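Local coordinates for uncharacterized protein PH0987 (Pyrococcus horikoshii, PDB 2PHC), which is of unknown function but, as a carboxyltransferase-domain (subdomain C and D) protein, probably binds ATP and acts as a hydrolase, at residues A[81-92]-A[200-211]. Residues are numbered along the deposited sequence; the frame is centred on the assembly and turned at random.
Sequences IKGKTIEIPVAY and VLPGDYVKFVPI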
ATOM      1  N   ILE A  81       3.690   0.207  11.191  1.00 22.34           N
ATOM      2  CA  ILE A  81       3.475   0.069   9.736  1.00 24.72           C
ATOM      3  C   ILE A  81       4.491   0.953   9.037  1.00 27.16           C
ATOM      4  O   ILE A  81       5.076   0.553   8.035  1.00 28.91           O
ATOM      5  CB  ILE A  81       2.040   0.471   9.379  1.00 23.04           C
ATOM      6  CG1 ILE A  81       1.051  -0.527   9.976  1.00 20.81           C
ATOM      7  CG2 ILE A  81       1.861   0.734   7.808  1.00 22.55           C
ATOM      8  CD1 ILE A  81      -0.400  -0.086   9.868  1.00 28.83           C
ATOM      9  N   LYS A  82       4.733   2.150   9.575  1.00 29.05           N
ATOM     10  CA  LYS A  82       5.866   2.997   9.088  1.00 29.61           C
ATOM     11  C   LYS A  82       7.194   2.284   9.074  1.00 28.86           C
ATOM     12  O   LYS A  82       7.953   2.437   8.135  1.00 30.13           O
ATOM     13  CB  LYS A  82       5.923   4.347   9.799  1.00 29.04           C
ATOM     14  CG  LYS A  82       7.350   5.080   9.834  1.00 34.46           C
ATOM     15  NZ  LYS A  82       8.681   7.897  11.127  1.00 34.69           N
ATOM     16  N   GLY A  83       7.477   1.475  10.081  1.00 29.70           N
ATOM     17  CA  GLY A  83       8.763   0.793  10.169  1.00 29.04           C
ATOM     18  C   GLY A  83       8.947  -0.269   9.094  1.00 30.80           C
ATOM     19  O   GLY A  83      10.063  -0.759   8.893  1.00 31.62           O
ATOM     20  N   LYS A  84       7.845  -0.644   8.422  1.00 30.22           N
ATOM     21  CA  LYS A  84       7.759  -1.802   7.555  1.00 29.24           C
ATOM     22  C   LYS A  84       7.583  -1.298   6.097  1.00 29.39           C
ATOM     23  O   LYS A  84       7.480  -2.057   5.165  1.00 29.25           O
ATOM     24  CB  LYS A  84       6.551  -2.644   8.013  1.00 28.76           C
ATOM     25  CG  LYS A  84       6.797  -3.638   9.166  1.00 30.62           C
ATOM     26  CD  LYS A  84       5.440  -4.422   9.635  1.00 33.41           C
ATOM     27  CE  LYS A  84       4.946  -5.540   8.641  1.00 31.55           C
ATOM     28  NZ  LYS A  84       6.039  -6.476   8.320  1.00 33.99           N
ATOM     29  N   THR A  85       7.580   0.017   5.944  1.00 29.13           N
ATOM     30  CA  THR A  85       7.268   0.673   4.749  1.00 28.36           C
ATOM     31  C   THR A  85       8.520   1.184   4.052  1.00 31.49           C
ATOM     32  O   THR A  85       9.311   1.976   4.633  1.00 31.22           O
ATOM     33  CB  THR A  85       6.325   1.853   4.979  1.00 26.13           C
ATOM     34  OG1 THR A  85       5.067   1.357   5.433  1.00 24.44           O
ATOM     35  CG2 THR A  85       6.071   2.608   3.675  1.00 23.09           C
ATOM     36  N   ILE A  86       8.678   0.760   2.788  1.00 31.83           N
ATOM     37  CA  ILE A  86       9.809   1.231   2.017  1.00 33.13           C
ATOM     38  C   ILE A  86       9.236   2.173   0.957  1.00 33.47           C
ATOM     39  O   ILE A  86       8.284   1.850   0.277  1.00 33.27           O
ATOM     40  CB  ILE A  86      10.623   0.034   1.517  1.00 33.46           C
ATOM     41  CG1 ILE A  86      11.264  -0.662   2.737  1.00 35.84           C
ATOM     42  CG2 ILE A  86      11.660   0.425   0.458  1.00 31.01           C
ATOM     43  CD1 ILE A  86      10.630  -1.981   3.047  1.00 36.28           C
ATOM     44  N   GLU A  87       9.798   3.373   0.870  1.00 34.64           N
ATOM     45  CA  GLU A  87       9.329   4.384  -0.080  1.00 35.54           C
ATOM     46  C   GLU A  87      10.102   4.262  -1.384  1.00 34.60           C
ATOM     47  O   GLU A  87      11.338   4.261  -1.362  1.00 33.97           O
ATOM     48  CB  GLU A  87       9.529   5.800   0.494  1.00 36.44           C
ATOM     49  CG  GLU A  87       8.578   6.133   1.587  1.00 40.99           C
ATOM     50  CD  GLU A  87       8.413   7.637   1.804  1.00 49.94           C
ATOM     51  OE1 GLU A  87       9.441   8.393   1.787  1.00 51.67           O
ATOM     52  OE2 GLU A  87       7.238   8.051   1.987  1.00 52.90           O
ATOM     53  N   ILE A  88       9.390   4.204  -2.507  1.00 33.11           N
ATOM     54  CA  ILE A  88      10.022   3.887  -3.798  1.00 32.76           C
ATOM     55  C   ILE A  88       9.719   4.968  -4.840  1.00 33.25           C
ATOM     56  O   ILE A  88       8.547   5.082  -5.291  1.00 32.28           O
ATOM     57  CB  ILE A  88       9.670   2.407  -4.279  1.00 32.02           C
ATOM     58  CG1 ILE A  88      10.404   1.394  -3.362  1.00 33.65           C
ATOM     59  CG2 ILE A  88      10.180   2.125  -5.659  1.00 30.10           C
ATOM     60  CD1 ILE A  88      10.184  -0.097  -3.635  1.00 27.42           C
ATOM     61  N   PRO A  89      10.752   5.808  -5.186  1.00 33.86           N
ATOM     62  CA  PRO A  89      10.518   6.823  -6.200  1.00 33.74           C
ATOM     63  C   PRO A  89      10.365   6.175  -7.595  1.00 33.77           C
ATOM     64  O   PRO A  89      11.111   5.241  -7.925  1.00 34.08           O
ATOM     65  CB  PRO A  89      11.752   7.749  -6.077  1.00 33.91           C
ATOM     66  CG  PRO A  89      12.797   6.910  -5.645  1.00 34.76           C
ATOM     67  CD  PRO A  89      12.151   5.898  -4.683  1.00 33.88           C
ATOM     68  N   VAL A  90       9.342   6.651  -8.316  1.00 33.12           N
ATOM     69  CA  VAL A  90       8.921   6.234  -9.630  1.00 33.73           C
ATOM     70  C   VAL A  90       8.752   7.521 -10.374  1.00 34.38           C
ATOM     71  O   VAL A  90       7.961   8.361  -9.962  1.00 34.19           O
ATOM     72  CB  VAL A  90       7.468   5.571  -9.645  1.00 35.12           C
ATOM     73  CG1 VAL A  90       7.053   5.106 -11.064  1.00 30.75           C
ATOM     74  CG2 VAL A  90       7.334   4.367  -8.648  1.00 33.78           C
ATOM     75  N   ALA A  91       9.521   7.704 -11.447  1.00 35.64           N
ATOM     76  CA  ALA A  91       9.178   8.718 -12.519  1.00 35.66           C
ATOM     77  C   ALA A  91       8.100   8.153 -13.456  1.00 35.66           C
ATOM     78  O   ALA A  91       8.358   7.269 -14.235  1.00 36.11           O
ATOM     79  CB  ALA A  91      10.468   9.135 -13.275  1.00 33.93           C
ATOM     80  N   TYR A  92       6.869   8.630 -13.311  1.00 37.82           N
ATOM     81  CA  TYR A  92       5.684   8.164 -14.079  1.00 38.14           C
ATOM     82  C   TYR A  92       5.545   8.927 -15.408  1.00 39.82           C
ATOM     83  O   TYR A  92       6.039  10.073 -15.529  1.00 39.07           O
ATOM     84  CB  TYR A  92       4.377   8.399 -13.315  1.00 37.57           C
ATOM     85  CG  TYR A  92       4.112   7.593 -12.080  1.00 35.93           C
ATOM     86  CD1 TYR A  92       4.602   7.997 -10.842  1.00 35.88           C
ATOM     87  CD2 TYR A  92       3.320   6.448 -12.129  1.00 36.77           C
ATOM     88  CE1 TYR A  92       4.337   7.227  -9.676  1.00 35.86           C
ATOM     89  CE2 TYR A  92       3.050   5.682 -10.965  1.00 33.86           C
ATOM     90  CZ  TYR A  92       3.558   6.096  -9.768  1.00 33.38           C
ATOM     91  OH  TYR A  92       3.338   5.373  -8.651  1.00 32.98           O
ATOM     92  N   VAL A 200      13.215  -4.684  -0.455  1.00 27.63           N
ATOM     93  CA  VAL A 200      11.895  -4.998   0.046  1.00 26.92           C
ATOM     94  C   VAL A 200      11.971  -6.455   0.184  1.00 27.38           C
ATOM     95  O   VAL A 200      12.667  -7.148  -0.599  1.00 28.56           O
ATOM     96  CB  VAL A 200      10.860  -4.476  -1.041  1.00 27.39           C
ATOM     97  CG1 VAL A 200      10.851  -2.887  -1.347  1.00 25.39           C
ATOM     98  CG2 VAL A 200      10.532  -5.536  -2.159  1.00 23.73           C
ATOM     99  N   LEU A 201      11.416  -7.020   0.966  1.00 28.40           N
ATOM    100  CA  LEU A 201      11.275  -8.445   1.184  1.00 28.27           C
ATOM    101  C   LEU A 201       9.799  -8.768   1.370  1.00 26.08           C
ATOM    102  O   LEU A 201       9.065  -7.905   1.788  1.00 24.35           O
ATOM    103  CB  LEU A 201      12.165  -8.861   2.375  1.00 29.80           C
ATOM    104  CG  LEU A 201      13.684  -8.934   2.148  1.00 32.42           C
ATOM    105  CD1 LEU A 201      14.335  -9.060   3.488  1.00 39.25           C
ATOM    106  CD2 LEU A 201      14.035 -10.179   1.286  1.00 38.29           C
ATOM    107  N   PRO A 202       9.365 -10.008   1.026  1.00 25.39           N
ATOM    108  CA  PRO A 202       7.964 -10.345   1.287  1.00 25.52           C
ATOM    109  C   PRO A 202       7.468  -9.913   2.714  1.00 26.91           C
ATOM    110  O   PRO A 202       8.137 -10.199   3.754  1.00 28.17           O
ATOM    111  CB  PRO A 202       7.895 -11.906   1.066  1.00 24.56           C
ATOM    112  CG  PRO A 202       8.980 -12.197  -0.006  1.00 24.53           C
ATOM    113  CD  PRO A 202      10.130 -11.140   0.439  1.00 23.90           C
ATOM    114  N   GLY A 203       6.328  -9.212   2.787  1.00 26.11           N
ATOM    115  CA  GLY A 203       5.753  -8.901   4.097  1.00 25.55           C
ATOM    116  C   GLY A 203       6.028  -7.476   4.423  1.00 26.16           C
ATOM    117  O   GLY A 203       5.291  -6.890   5.217  1.00 29.44           O
ATOM    118  N   ASP A 204       7.029  -6.886   3.776  1.00 24.56           N
ATOM    119  CA  ASP A 204       7.167  -5.419   3.681  1.00 24.79           C
ATOM    120  C   ASP A 204       6.044  -4.673   2.904  1.00 23.38           C
ATOM    121  O   ASP A 204       5.322  -5.266   2.120  1.00 19.32           O
ATOM    122  CB  ASP A 204       8.467  -5.084   2.956  1.00 25.17           C
ATOM    123  CG  ASP A 204       9.727  -5.520   3.746  1.00 30.01           C
ATOM    124  OD1 ASP A 204       9.669  -6.010   4.925  1.00 34.65           O
ATOM    125  OD2 ASP A 204      10.800  -5.338   3.161  1.00 29.72           O
ATOM    126  N   TYR A 205       5.934  -3.361   3.130  1.00 24.51           N
ATOM    127  CA  TYR A 205       4.969  -2.507   2.413  1.00 23.74           C
ATOM    128  C   TYR A 205       5.707  -1.523   1.534  1.00 24.91           C
ATOM    129  O   TYR A 205       6.897  -1.186   1.759  1.00 21.41           O
ATOM    130  CB  TYR A 205       4.004  -1.719   3.320  1.00 25.08           C
ATOM    131  CG  TYR A 205       3.340  -2.535   4.419  1.00 25.02           C
ATOM    132  CD1 TYR A 205       2.666  -3.680   4.141  1.00 31.50           C
ATOM    133  CD2 TYR A 205       3.462  -2.149   5.768  1.00 27.95           C
ATOM    134  CE1 TYR A 205       2.072  -4.489   5.204  1.00 33.48           C
ATOM    135  CE2 TYR A 205       2.914  -2.935   6.825  1.00 28.46           C
ATOM    136  CZ  TYR A 205       2.210  -4.068   6.534  1.00 28.70           C
ATOM    137  OH  TYR A 205       1.633  -4.795   7.535  1.00 26.88           O
ATOM    138  N   VAL A 206       5.033  -1.081   0.471  1.00 23.56           N
ATOM    139  CA  VAL A 206       5.738  -0.173  -0.410  1.00 22.37           C
ATOM    140  C   VAL A 206       4.895   1.069  -0.660  1.00 22.02           C
ATOM    141  O   VAL A 206       3.728   0.962  -0.901  1.00 20.86           O
ATOM    142  CB  VAL A 206       6.149  -0.831  -1.786  1.00 22.20           C
ATOM    143  CG1 VAL A 206       6.583   0.292  -2.748  1.00 23.31           C
ATOM    144  CG2 VAL A 206       7.316  -1.954  -1.652  1.00 17.51           C
ATOM    145  N   LYS A 207       5.539   2.219  -0.674  1.00 22.33           N
ATOM    146  CA  LYS A 207       4.855   3.420  -0.977  1.00 24.19           C
ATOM    147  C   LYS A 207       5.574   3.963  -2.223  1.00 24.31           C
ATOM    148  O   LYS A 207       6.766   4.227  -2.163  1.00 23.29           O
ATOM    149  CB  LYS A 207       4.960   4.435   0.228  1.00 24.20           C
ATOM    150  CG  LYS A 207       4.126   5.779   0.030  1.00 26.15           C
ATOM    151  CD  LYS A 207       2.696   5.547  -0.514  1.00 29.09           C
ATOM    152  CE  LYS A 207       1.702   6.831  -0.524  1.00 34.17           C
ATOM    153  NZ  LYS A 207       2.280   7.963  -1.365  1.00 35.15           N
ATOM    154  N   PHE A 208       4.870   4.055  -3.358  1.00 25.60           N
ATOM    155  CA  PHE A 208       5.444   4.691  -4.545  1.00 27.13           C
ATOM    156  C   PHE A 208       5.341   6.183  -4.415  1.00 28.47           C
ATOM    157  O   PHE A 208       4.365   6.686  -3.897  1.00 27.93           O
ATOM    158  CB  PHE A 208       4.848   4.230  -5.859  1.00 25.22           C
ATOM    159  CG  PHE A 208       5.036   2.751  -6.126  1.00 23.87           C
ATOM    160  CD1 PHE A 208       6.269   2.224  -6.372  1.00 22.88           C
ATOM    161  CD2 PHE A 208       3.950   1.916  -6.183  1.00 21.62           C
ATOM    162  CE1 PHE A 208       6.399   0.855  -6.650  1.00 17.77           C
ATOM    163  CE2 PHE A 208       4.071   0.563  -6.444  1.00 18.83           C
ATOM    164  CZ  PHE A 208       5.294   0.068  -6.689  1.00 20.31           C
ATOM    165  N   VAL A 209       6.408   6.852  -4.854  1.00 30.74           N
ATOM    166  CA  VAL A 209       6.579   8.292  -4.670  1.00 33.96           C
ATOM    167  C   VAL A 209       6.881   8.908  -6.032  1.00 34.80           C
ATOM    168  O   VAL A 209       8.025   8.771  -6.505  1.00 35.11           O
ATOM    169  CB  VAL A 209       7.799   8.622  -3.700  1.00 34.07           C
ATOM    170  CG1 VAL A 209       7.957  10.195  -3.531  1.00 36.15           C
ATOM    171  CG2 VAL A 209       7.657   7.936  -2.335  1.00 32.66           C
ATOM    172  N   PRO A 210       5.878   9.551  -6.688  1.00 36.31           N
ATOM    173  CA  PRO A 210       6.130  10.184  -7.979  1.00 37.17           C
ATOM    174  C   PRO A 210       7.273  11.193  -7.877  1.00 39.57           C
ATOM    175  O   PRO A 210       7.287  11.974  -6.967  1.00 39.72           O
ATOM    176  CB  PRO A 210       4.836  10.927  -8.224  1.00 38.25           C
ATOM    177  CG  PRO A 210       3.819  10.259  -7.430  1.00 35.43           C
ATOM    178  CD  PRO A 210       4.489   9.803  -6.229  1.00 35.98           C
ATOM    179  N   ILE A 211       8.271  11.096  -8.748  1.00 43.07           N
ATOM    180  CA  ILE A 211       9.386  12.050  -8.903  1.00 45.09           C
ATOM    181  C   ILE A 211       9.372  12.538 -10.374  1.00 47.49           C
ATOM    182  O   ILE A 211       8.690  11.934 -11.217  1.00 46.96           O
ATOM    183  CB  ILE A 211      10.810  11.438  -8.541  1.00 45.14           C
ATOM    184  CG1 ILE A 211      11.185  10.256  -9.452  1.00 43.89           C
ATOM    185  CG2 ILE A 211      10.921  11.101  -7.069  1.00 44.90           C
ATOM    186  CD1 ILE A 211      12.589   9.691  -9.246  1.00 39.62           C
TER
HETATM  187  O   HOH W   1       8.521  -5.804   7.173  1.00 43.19           O
HETATM  188  O   HOH W   2       6.307  11.125 -11.715  1.00 28.67           O
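K84 reaches Y205 and G203 because its chain runs straight through chi2 and then folds twice, at chi3 (74°) and chi4 (52°). That double bend lays CE beside the phenol, 3.6 Å from Y205 OH, and carries NZ on to G203 O, which it meets from above the carbonyl plane. A water accepts from K84 NZ and donates to D204 OD1, so lysine and aspartate, too far apart for a salt bridge, are linked through solvent. The other carboxylate oxygen, OD2, takes L201 N within the type II turn from L201 to D204. I81 CG2 comes from the side of the Y205 ring opposite K84 CE, and T85 OG1, bonded to I81 O, sits at the ring edge near its plane.

From here strands 85-92 and 205-211 run parallel. Y205 N gives a nearly straight bond to K84 O, I86 N returns one to Y205 O, and the alternation continues to I211 N on V90 O; the shortest, I88 N to K207 O, is 2.6 Å. At the far end, water bridges I211 O and Y92 N.

I88, with CG1 beside its backbone N (chi1 -70°) and chi2 extended, puts CD1 against both V200 CG1 and V206 CG1, 3.7 Å from each, while V90 CG2 presses on F208 CD1 at 3.3 Å. W170 of strand 167-171 touches I88, V200 and F208. Y92 meets P210 CA at its ring edge, in plane, takes V90 CG1 on one ring face, and holds H118 ND1 through its OH. The reverse side carries T85, E87 and K207, with P89 CB packed on I211 CG2 at 3.6 Å.

Strand 85-92 follows helix 63-82 after a type I turn from K82 to T85, and its parallel pairing closes a seven-strand sheet whose other neighbours run antiparallel, consistent with the closed beta-structure of the cyclophilin-like clan.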